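Local atomic coordinates of glycerophosphoryl diester phosphodiesterase (PDB entry 3KS6), a protein that belongs to the glycerophosphoryl diester phosphodiesterase family, whose members share a TIM-barrel fold, and holds a magnesium ion in this model. Residues A[43-51]-A[85-93]; A[95-106]-A[131-140]. All blocks are in the same frame, centred on the assembly; numbering follows the deposited sequence.

In the fold
After strand 33-40 the chain turns back through strand 46-48, makes an excursion that includes helix 69-74, and returns to pair with residues 86-87; interaction 1 closes that loop, 33 residues lying between its segments 43-51 and 85-93. Helix 88-95 then leads directly into strand 101-106, and interaction 2 closes the next loop once helix 118-128 has been passed and strand 135-139 lies alongside. The two are in series and neither encloses the other, yet they touch, C92 and L91 packing on F102. Together they join the short antiparallel strands that branch from strand 33-40 to the barrel wall carrying E105.

Interaction 1. Residues A[43-51]-A[85-93]; sequences DGAIVVHHD and PMTLEELCA
Backbone bonds fasten V48 to M86 and I46 to L88: V48 N donates to M86 O over 2.8 Å, and L88 N to I46 O over 3.0 Å. Between them V47 and T87 form an antiparallel non-hydrogen-bonded pair, with CA-H...O contacts on both sides. One water extends the pairing, donating to V48 O and accepting from M86 N.

Apolar contacts follow the start of helix 88-95. The I46 and L88 side chains run alongside each other, I46 CG2 3.7 Å from L88 CB. With chi1 at -59° I46 CG1 lies beside the backbone N, and the CG2 branch, anti to that N, is the one that meets L88 CB. V48 CG2 reaches L91 CD2 at 4.0 Å, and F23 of helix 20-27 packs against both residues.

Capping bonds set the helix end. T87 OG1 accepts from E90 N at 3.2 Å, and E90 OE1 receives T87 N in return, from above the carboxylate plane; K73 forms a salt bridge with the same oxygen. This reciprocal pair is a capping box, placed where a short antiparallel strand passes straight into a helix beside the TIM barrel.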
loop_
_atom_site.group_PDB
_atom_site.type_symbol
_atom_site.label_atom_id
_atom_site.label_comp_id
_atom_site.label_asym_id
_atom_site.label_seq_id
_atom_site.Cartn_x
_atom_site.Cartn_y
_atom_site.Cartn_z
ATOM N N ASP A 43 -7.405 16.592 15.261
ATOM C CA ASP A 43 -8.468 17.504 14.844
ATOM C C ASP A 43 -9.247 17.028 13.615
ATOM O O ASP A 43 -9.860 17.831 12.922
ATOM C CB ASP A 43 -7.937 18.955 14.661
ATOM C CG ASP A 43 -6.846 19.086 13.595
ATOM O OD1 ASP A 43 -6.188 18.076 13.258
ATOM O OD2 ASP A 43 -6.635 20.223 13.097
ATOM N N GLY A 44 -9.182 15.732 13.332
ATOM C CA GLY A 44 -10.067 15.110 12.357
ATOM C C GLY A 44 -9.659 15.147 10.906
ATOM O O GLY A 44 -10.508 15.000 10.037
ATOM N N ALA A 45 -8.369 15.297 10.654
ATOM C CA ALA A 45 -7.841 15.308 9.298
ATOM C C ALA A 45 -7.220 13.939 9.030
ATOM O O ALA A 45 -7.101 13.117 9.945
ATOM C CB ALA A 45 -6.809 16.400 9.143
ATOM N N ILE A 46 -6.863 13.717 7.760
ATOM C CA ILE A 46 -6.274 12.478 7.262
ATOM C C ILE A 46 -4.920 12.824 6.618
ATOM O O ILE A 46 -4.873 13.582 5.670
ATOM C CB ILE A 46 -7.159 11.797 6.235
ATOM C CG1 ILE A 46 -8.531 11.475 6.840
ATOM C CG2 ILE A 46 -6.468 10.501 5.712
ATOM C CD1 ILE A 46 -9.498 10.905 5.844
ATOM N N VAL A 47 -3.829 12.300 7.160
ATOM C CA VAL A 47 -2.520 12.536 6.577
ATOM C C VAL A 47 -1.923 11.249 6.053
ATOM O O VAL A 47 -2.183 10.168 6.574
ATOM C CB VAL A 47 -1.531 13.208 7.544
ATOM C CG1 VAL A 47 -2.034 14.607 7.933
ATOM C CG2 VAL A 47 -1.281 12.330 8.778
ATOM N N VAL A 48 -1.116 11.414 5.015
ATOM C CA VAL A 48 -0.469 10.329 4.285
ATOM C C VAL A 48 0.950 10.152 4.887
ATOM O O VAL A 48 1.815 11.003 4.753
ATOM C CB VAL A 48 -0.359 10.657 2.781
ATOM C CG1 VAL A 48 0.262 9.509 2.012
ATOM C CG2 VAL A 48 -1.746 11.023 2.199
ATOM N N HIS A 49 1.150 9.056 5.598
ATOM C CA HIS A 49 2.402 8.782 6.322
ATOM C C HIS A 49 2.438 7.317 6.653
ATOM O O HIS A 49 1.396 6.726 6.958
ATOM C CB HIS A 49 2.446 9.607 7.609
ATOM C CG HIS A 49 3.832 9.871 8.113
ATOM N ND1 HIS A 49 4.589 10.917 7.643
ATOM C CD2 HIS A 49 4.596 9.249 9.050
ATOM C CE1 HIS A 49 5.762 10.935 8.254
ATOM N NE2 HIS A 49 5.796 9.936 9.116
ATOM N N HIS A 50 3.627 6.712 6.643
ATOM C CA HIS A 50 3.709 5.292 6.956
ATOM C C HIS A 50 3.548 4.995 8.454
ATOM O O HIS A 50 2.556 4.381 8.847
ATOM C CB HIS A 50 5.029 4.701 6.440
ATOM C CG HIS A 50 5.209 3.282 6.845
ATOM N ND1 HIS A 50 6.238 2.867 7.669
ATOM C CD2 HIS A 50 4.441 2.197 6.610
ATOM C CE1 HIS A 50 6.089 1.576 7.908
ATOM N NE2 HIS A 50 5.013 1.145 7.270
ATOM N N ASP A 51 4.496 5.440 9.293
ATOM C CA ASP A 51 4.413 5.142 10.728
ATOM C C ASP A 51 3.313 5.984 11.400
ATOM O O ASP A 51 2.953 7.059 10.905
ATOM C CB ASP A 51 5.731 5.439 11.449
ATOM C CG ASP A 51 6.827 4.441 11.155
ATOM O OD1 ASP A 51 6.557 3.295 10.745
ATOM O OD2 ASP A 51 7.981 4.844 11.365
ATOM N N PRO A 85 4.455 16.611 5.198
ATOM C CA PRO A 85 3.469 15.552 5.024
ATOM C C PRO A 85 2.192 16.017 4.328
ATOM O O PRO A 85 1.720 17.143 4.569
ATOM C CB PRO A 85 3.160 15.102 6.455
ATOM C CG PRO A 85 4.406 15.409 7.219
ATOM C CD PRO A 85 4.969 16.669 6.581
HETATM N N MSE A 86 1.654 15.158 3.472
HETATM C CA MSE A 86 0.423 15.445 2.715
HETATM C C MSE A 86 -0.843 14.996 3.423
HETATM O O MSE A 86 -0.830 14.067 4.260
HETATM C CB MSE A 86 0.431 14.732 1.358
HETATM C CG MSE A 86 1.623 14.999 0.457
HETATM SE SE MSE A 86 1.305 14.285 -1.334
HETATM C CE MSE A 86 0.165 15.581 -2.089
ATOM N N THR A 87 -1.950 15.656 3.060
ATOM C CA THR A 87 -3.272 15.201 3.422
ATOM C C THR A 87 -3.794 14.288 2.307
ATOM O O THR A 87 -3.286 14.302 1.173
ATOM C CB THR A 87 -4.277 16.376 3.616
ATOM O OG1 THR A 87 -4.416 17.084 2.374
ATOM C CG2 THR A 87 -3.826 17.305 4.739
ATOM N N LEU A 88 -4.798 13.479 2.631
ATOM C CA LEU A 88 -5.425 12.635 1.623
ATOM C C LEU A 88 -5.949 13.525 0.463
ATOM O O LEU A 88 -5.757 13.208 -0.728
ATOM C CB LEU A 88 -6.562 11.786 2.236
ATOM C CG LEU A 88 -7.377 10.877 1.297
ATOM C CD1 LEU A 88 -6.487 9.934 0.456
ATOM C CD2 LEU A 88 -8.448 10.106 2.089
ATOM N N GLU A 89 -6.585 14.645 0.795
ATOM C CA GLU A 89 -7.131 15.548 -0.225
ATOM C C GLU A 89 -6.074 16.023 -1.220
ATOM O O GLU A 89 -6.286 16.068 -2.454
ATOM C CB GLU A 89 -7.781 16.774 0.455
ATOM C CG GLU A 89 -8.224 17.842 -0.552
ATOM C CD GLU A 89 -8.796 19.117 0.070
ATOM O OE1 GLU A 89 -8.518 19.409 1.252
ATOM O OE2 GLU A 89 -9.522 19.823 -0.671
ATOM N N GLU A 90 -4.929 16.413 -0.685
ATOM C CA GLU A 90 -3.815 16.865 -1.519
ATOM C C GLU A 90 -3.320 15.740 -2.426
ATOM O O GLU A 90 -3.014 15.981 -3.598
ATOM C CB GLU A 90 -2.700 17.394 -0.633
ATOM C CG GLU A 90 -3.078 18.715 0.039
ATOM C CD GLU A 90 -2.167 19.113 1.234
ATOM O OE1 GLU A 90 -1.287 18.341 1.665
ATOM O OE2 GLU A 90 -2.373 20.222 1.761
ATOM N N LEU A 91 -3.252 14.513 -1.885
ATOM C CA LEU A 91 -2.897 13.327 -2.680
ATOM C C LEU A 91 -3.919 13.097 -3.794
ATOM O O LEU A 91 -3.566 12.868 -4.954
ATOM C CB LEU A 91 -2.745 12.074 -1.789
ATOM C CG LEU A 91 -2.325 10.756 -2.474
ATOM C CD1 LEU A 91 -0.974 10.835 -3.224
ATOM C CD2 LEU A 91 -2.335 9.608 -1.481
ATOM N N CYS A 92 -5.193 13.178 -3.450
ATOM C CA CYS A 92 -6.258 12.975 -4.436
ATOM C C CYS A 92 -6.135 13.972 -5.594
ATOM O O CYS A 92 -6.239 13.606 -6.760
ATOM C CB CYS A 92 -7.625 13.107 -3.762
ATOM S SG CYS A 92 -8.084 11.729 -2.723
ATOM N N ALA A 93 -5.829 15.224 -5.263
ATOM C CA ALA A 93 -5.638 16.262 -6.305
ATOM C C ALA A 93 -4.538 15.910 -7.291
ATOM O O ALA A 93 -4.613 16.251 -8.487
ATOM C CB ALA A 93 -5.346 17.607 -5.658
HETATM O O HOH W 1 3.089 12.655 3.118
#

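Interaction 2. Residues A[95-106]-A[131-140]; sequences YVDSHVNFRCEI and MLERTTFSSF. With MG (magnesium ion), chain F.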
loop_
_atom_site.group_PDB
_atom_site.type_symbol
_atom_site.label_atom_id
_atom_site.label_comp_id
_atom_site.label_asym_id
_atom_site.label_seq_id
_atom_site.Cartn_x
_atom_site.Cartn_y
_atom_site.Cartn_z
ATOM N N TYR A 95 -3.890 12.978 -8.425
ATOM C CA TYR A 95 -4.267 11.796 -9.215
ATOM C C TYR A 95 -5.560 11.980 -10.021
ATOM O O TYR A 95 -5.986 11.068 -10.737
ATOM C CB TYR A 95 -4.313 10.547 -8.308
ATOM C CG TYR A 95 -2.898 10.048 -8.037
ATOM C CD1 TYR A 95 -2.095 10.670 -7.108
ATOM C CD2 TYR A 95 -2.360 9.002 -8.756
ATOM C CE1 TYR A 95 -0.819 10.267 -6.885
ATOM C CE2 TYR A 95 -1.075 8.590 -8.557
ATOM C CZ TYR A 95 -0.298 9.218 -7.615
ATOM O OH TYR A 95 1.005 8.821 -7.391
ATOM N N VAL A 96 -6.135 13.173 -9.942
ATOM C CA VAL A 96 -7.427 13.471 -10.573
ATOM C C VAL A 96 -7.430 13.090 -12.050
ATOM O O VAL A 96 -8.378 12.430 -12.509
ATOM C CB VAL A 96 -7.845 14.973 -10.405
ATOM C CG1 VAL A 96 -6.982 15.888 -11.240
ATOM C CG2 VAL A 96 -9.311 15.168 -10.770
ATOM N N ASP A 97 -6.358 13.463 -12.754
ATOM C CA ASP A 97 -6.212 13.219 -14.180
ATOM C C ASP A 97 -5.225 12.121 -14.538
ATOM O O ASP A 97 -4.902 11.961 -15.699
ATOM C CB ASP A 97 -5.729 14.495 -14.863
ATOM C CG ASP A 97 -6.741 15.612 -14.796
ATOM O OD1 ASP A 97 -7.965 15.325 -14.852
ATOM O OD2 ASP A 97 -6.299 16.778 -14.699
ATOM N N SER A 98 -4.727 11.367 -13.566
ATOM C CA SER A 98 -3.779 10.308 -13.839
ATOM C C SER A 98 -4.501 9.009 -14.117
ATOM O O SER A 98 -5.620 8.788 -13.613
ATOM C CB SER A 98 -2.914 10.126 -12.576
ATOM O OG SER A 98 -2.088 8.984 -12.733
ATOM N N HIS A 99 -3.882 8.127 -14.900
ATOM C CA HIS A 99 -4.422 6.769 -15.088
ATOM C C HIS A 99 -4.095 5.840 -13.916
ATOM O O HIS A 99 -4.683 4.764 -13.806
ATOM C CB HIS A 99 -3.903 6.174 -16.412
ATOM C CG HIS A 99 -2.593 5.446 -16.306
ATOM N ND1 HIS A 99 -1.377 6.090 -16.211
ATOM C CD2 HIS A 99 -2.315 4.115 -16.306
ATOM C CE1 HIS A 99 -0.409 5.188 -16.153
ATOM N NE2 HIS A 99 -0.949 3.982 -16.206
ATOM N N VAL A 100 -3.186 6.268 -13.038
ATOM C CA VAL A 100 -2.733 5.443 -11.877
ATOM C C VAL A 100 -3.782 5.495 -10.760
ATOM O O VAL A 100 -4.268 6.567 -10.422
ATOM C CB VAL A 100 -1.378 5.974 -11.385
ATOM C CG1 VAL A 100 -0.852 5.211 -10.130
ATOM C CG2 VAL A 100 -0.361 5.930 -12.539
ATOM N N ASN A 101 -4.082 4.341 -10.164
ATOM C CA ASN A 101 -5.107 4.226 -9.151
ATOM C C ASN A 101 -4.514 3.992 -7.782
ATOM O O ASN A 101 -3.307 3.919 -7.653
ATOM C CB ASN A 101 -6.076 3.155 -9.554
ATOM C CG ASN A 101 -6.867 3.551 -10.787
ATOM O OD1 ASN A 101 -7.142 4.731 -11.017
ATOM N ND2 ASN A 101 -7.226 2.576 -11.573
ATOM N N PHE A 102 -5.373 3.908 -6.764
ATOM C CA PHE A 102 -4.915 3.923 -5.382
ATOM C C PHE A 102 -4.910 2.529 -4.778
ATOM O O PHE A 102 -5.858 1.756 -5.002
ATOM C CB PHE A 102 -5.885 4.749 -4.519
ATOM C CG PHE A 102 -5.698 6.272 -4.551
ATOM C CD1 PHE A 102 -4.669 6.903 -5.214
ATOM C CD2 PHE A 102 -6.536 7.056 -3.762
ATOM C CE1 PHE A 102 -4.512 8.284 -5.154
ATOM C CE2 PHE A 102 -6.360 8.449 -3.701
ATOM C CZ PHE A 102 -5.343 9.041 -4.418
ATOM N N ARG A 103 -3.873 2.250 -3.983
ATOM C CA ARG A 103 -3.794 1.096 -3.100
ATOM C C ARG A 103 -3.589 1.725 -1.690
ATOM O O ARG A 103 -2.504 2.205 -1.335
ATOM C CB ARG A 103 -2.660 0.142 -3.511
ATOM C CG ARG A 103 -2.380 -1.014 -2.519
ATOM C CD ARG A 103 -1.160 -1.720 -2.950
ATOM N NE ARG A 103 -0.601 -2.663 -1.986
ATOM C CZ ARG A 103 -0.410 -3.960 -2.204
ATOM N NH1 ARG A 103 -0.687 -4.540 -3.380
ATOM N NH2 ARG A 103 0.167 -4.668 -1.251
ATOM N N CYS A 104 -4.664 1.765 -0.939
ATOM C CA CYS A 104 -4.717 2.461 0.336
ATOM C C CYS A 104 -4.555 1.497 1.509
ATOM O O CYS A 104 -5.378 0.612 1.664
ATOM C CB CYS A 104 -6.088 3.165 0.416
ATOM S SG CYS A 104 -6.401 4.019 1.966
ATOM N N GLU A 105 -3.557 1.694 2.361
ATOM C CA GLU A 105 -3.372 0.803 3.524
ATOM C C GLU A 105 -3.892 1.436 4.791
ATOM O O GLU A 105 -3.563 2.577 5.092
ATOM C CB GLU A 105 -1.896 0.403 3.715
ATOM C CG GLU A 105 -1.742 -0.737 4.718
ATOM C CD GLU A 105 -0.306 -1.147 4.963
ATOM O OE1 GLU A 105 0.577 -0.876 4.100
ATOM O OE2 GLU A 105 -0.058 -1.696 6.071
ATOM N N ILE A 106 -4.690 0.674 5.515
ATOM C CA ILE A 106 -5.248 1.046 6.821
ATOM C C ILE A 106 -4.327 0.489 7.908
ATOM O O ILE A 106 -4.212 -0.747 8.091
ATOM C CB ILE A 106 -6.648 0.436 6.996
ATOM C CG1 ILE A 106 -7.573 0.887 5.872
ATOM C CG2 ILE A 106 -7.261 0.849 8.368
ATOM C CD1 ILE A 106 -7.711 2.439 5.800
HETATM N N MSE A 131 -12.407 9.575 -5.469
HETATM C CA MSE A 131 -11.362 8.571 -5.660
HETATM C C MSE A 131 -11.748 7.185 -5.131
HETATM O O MSE A 131 -10.987 6.237 -5.346
HETATM C CB MSE A 131 -10.047 9.031 -5.035
HETATM C CG MSE A 131 -9.406 10.213 -5.729
HETATM SE SE MSE A 131 -8.900 9.769 -7.565
HETATM C CE MSE A 131 -7.635 8.355 -7.233
ATOM N N LEU A 132 -12.903 7.025 -4.468
ATOM C CA LEU A 132 -13.262 5.729 -3.905
ATOM C C LEU A 132 -13.299 4.643 -4.958
ATOM O O LEU A 132 -12.805 3.551 -4.739
ATOM C CB LEU A 132 -14.635 5.753 -3.215
ATOM C CG LEU A 132 -15.025 4.483 -2.435
ATOM C CD1 LEU A 132 -13.982 4.137 -1.374
ATOM C CD2 LEU A 132 -16.432 4.631 -1.815
ATOM N N GLU A 133 -13.915 4.950 -6.101
ATOM C CA GLU A 133 -14.060 3.967 -7.174
ATOM C C GLU A 133 -12.754 3.629 -7.865
ATOM O O GLU A 133 -12.724 2.726 -8.702
ATOM C CB GLU A 133 -15.121 4.416 -8.192
ATOM C CG GLU A 133 -16.531 4.566 -7.567
ATOM C CD GLU A 133 -16.923 3.367 -6.661
ATOM O OE1 GLU A 133 -16.897 2.190 -7.127
ATOM O OE2 GLU A 133 -17.246 3.614 -5.473
ATOM N N ARG A 134 -11.688 4.342 -7.524
ATOM C CA ARG A 134 -10.362 4.013 -8.012
ATOM C C ARG A 134 -9.457 3.501 -6.907
ATOM O O ARG A 134 -8.248 3.546 -7.042
ATOM C CB ARG A 134 -9.733 5.227 -8.660
ATOM C CG ARG A 134 -10.493 5.718 -9.899
ATOM C CD ARG A 134 -9.994 7.087 -10.385
ATOM N NE ARG A 134 -8.554 7.177 -10.550
ATOM C CZ ARG A 134 -7.890 8.302 -10.786
ATOM N NH1 ARG A 134 -8.529 9.461 -10.903
ATOM N NH2 ARG A 134 -6.577 8.252 -10.906
ATOM N N THR A 135 -10.027 2.983 -5.831
ATOM C CA THR A 135 -9.217 2.556 -4.691
ATOM C C THR A 135 -9.390 1.059 -4.377
ATOM O O THR A 135 -10.511 0.511 -4.429
ATOM C CB THR A 135 -9.570 3.381 -3.425
ATOM O OG1 THR A 135 -9.295 4.751 -3.672
ATOM C CG2 THR A 135 -8.732 2.926 -2.205
ATOM N N THR A 136 -8.255 0.419 -4.105
ATOM C CA THR A 136 -8.182 -0.916 -3.482
ATOM C C THR A 136 -7.672 -0.691 -2.067
ATOM O O THR A 136 -6.773 0.121 -1.856
ATOM C CB THR A 136 -7.173 -1.829 -4.246
ATOM O OG1 THR A 136 -7.768 -2.256 -5.477
ATOM C CG2 THR A 136 -6.771 -3.051 -3.432
ATOM N N PHE A 137 -8.222 -1.416 -1.097
ATOM C CA PHE A 137 -7.816 -1.264 0.288
ATOM C C PHE A 137 -7.003 -2.459 0.755
ATOM O O PHE A 137 -7.296 -3.602 0.409
ATOM C CB PHE A 137 -9.029 -1.121 1.225
ATOM C CG PHE A 137 -9.817 0.135 0.984
ATOM C CD1 PHE A 137 -9.471 1.316 1.631
ATOM C CD2 PHE A 137 -10.910 0.120 0.144
ATOM C CE1 PHE A 137 -10.208 2.466 1.428
ATOM C CE2 PHE A 137 -11.652 1.292 -0.091
ATOM C CZ PHE A 137 -11.311 2.452 0.587
ATOM N N SER A 138 -6.031 -2.192 1.615
ATOM C CA SER A 138 -5.175 -3.258 2.139
ATOM C C SER A 138 -4.970 -3.024 3.641
ATOM O O SER A 138 -5.146 -1.917 4.103
ATOM C CB SER A 138 -3.810 -3.216 1.466
ATOM O OG SER A 138 -3.120 -2.006 1.748
ATOM N N SER A 139 -4.638 -4.084 4.378
ATOM C CA SER A 139 -4.277 -3.941 5.790
ATOM C C SER A 139 -3.630 -5.201 6.241
ATOM O O SER A 139 -3.955 -6.269 5.700
ATOM C CB SER A 139 -5.528 -3.758 6.646
ATOM O OG SER A 139 -5.193 -3.452 7.973
ATOM N N PHE A 140 -2.733 -5.108 7.234
ATOM C CA PHE A 140 -2.243 -6.321 7.909
ATOM C C PHE A 140 -3.245 -6.829 8.953
ATOM O O PHE A 140 -3.122 -7.968 9.398
ATOM C CB PHE A 140 -0.931 -6.046 8.629
ATOM C CG PHE A 140 0.264 -5.994 7.732
ATOM C CD1 PHE A 140 0.646 -4.807 7.115
ATOM C CD2 PHE A 140 1.009 -7.134 7.475
ATOM C CE1 PHE A 140 1.759 -4.753 6.304
ATOM C CE2 PHE A 140 2.125 -7.069 6.636
ATOM C CZ PHE A 140 2.489 -5.880 6.077
HETATM MG MG MG F . 1.925 0.403 3.263
HETATM O O HOH W 2 -6.505 0.288 -7.317
HETATM O O HOH W 3 -0.543 -1.778 0.856
HETATM O O HOH W 4 -1.873 -2.454 7.900
HETATM O O HOH W 5 3.410 1.794 2.660
HETATM O O HOH W 6 3.127 -0.063 4.908
#
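R134 spends its guanidinium on backbone carbonyls and the side-chain oxygen of N101. NH1 and NH2 both close end-on upon Y95 O, NH2 also donates to V100 O at 2.9 Å, and NE donates to N101 OD1 at 2.9 Å. These acceptors lie near the guanidinium plane, along two of its edges. Y95 O takes S98 N as a third donor. A bend at chi3 (50°) turns the head of R134 back against the loop that precedes strand 101-106.

The selenomethionine M131 inserts its methyl between two flat groups: CE sits 3.5 Å from the centroid of the F102 ring, nearly on its normal, and also lies over the centre of one guanidinium face of R134. The first is a CH-pi contact, SE standing farther off in a Met-aromatic arrangement.

Strands 101-106 and 135-139 run parallel in register from F102 with T135 to E105 with S138, joined by backbone bonds from F102 N to R134 O, T136 N to F102 O, C104 N to T136 O, S138 N to C104 O and I106 N to S138 O. With helix 118-128 linking them in sequence they make a beta-alpha-beta unit of the TIM barrel. F102, C104, T135 and F137 share the face turned to that helix, where T135 CG2 meets C104 CB at 3.7 Å.

R103, E105, T136 and S138 occupy the other face. The extended E105 chain carries OE1 to the magnesium ion at 2.0 Å, which E35, D37 and two waters also bind. Its OE2 accepts from a water that also bridges I106 O and F140 N. E105 OE2 also lies 3.4 Å from F140 CD1, at the ring edge. S139 OG donates to I106 O in the carbonyl plane.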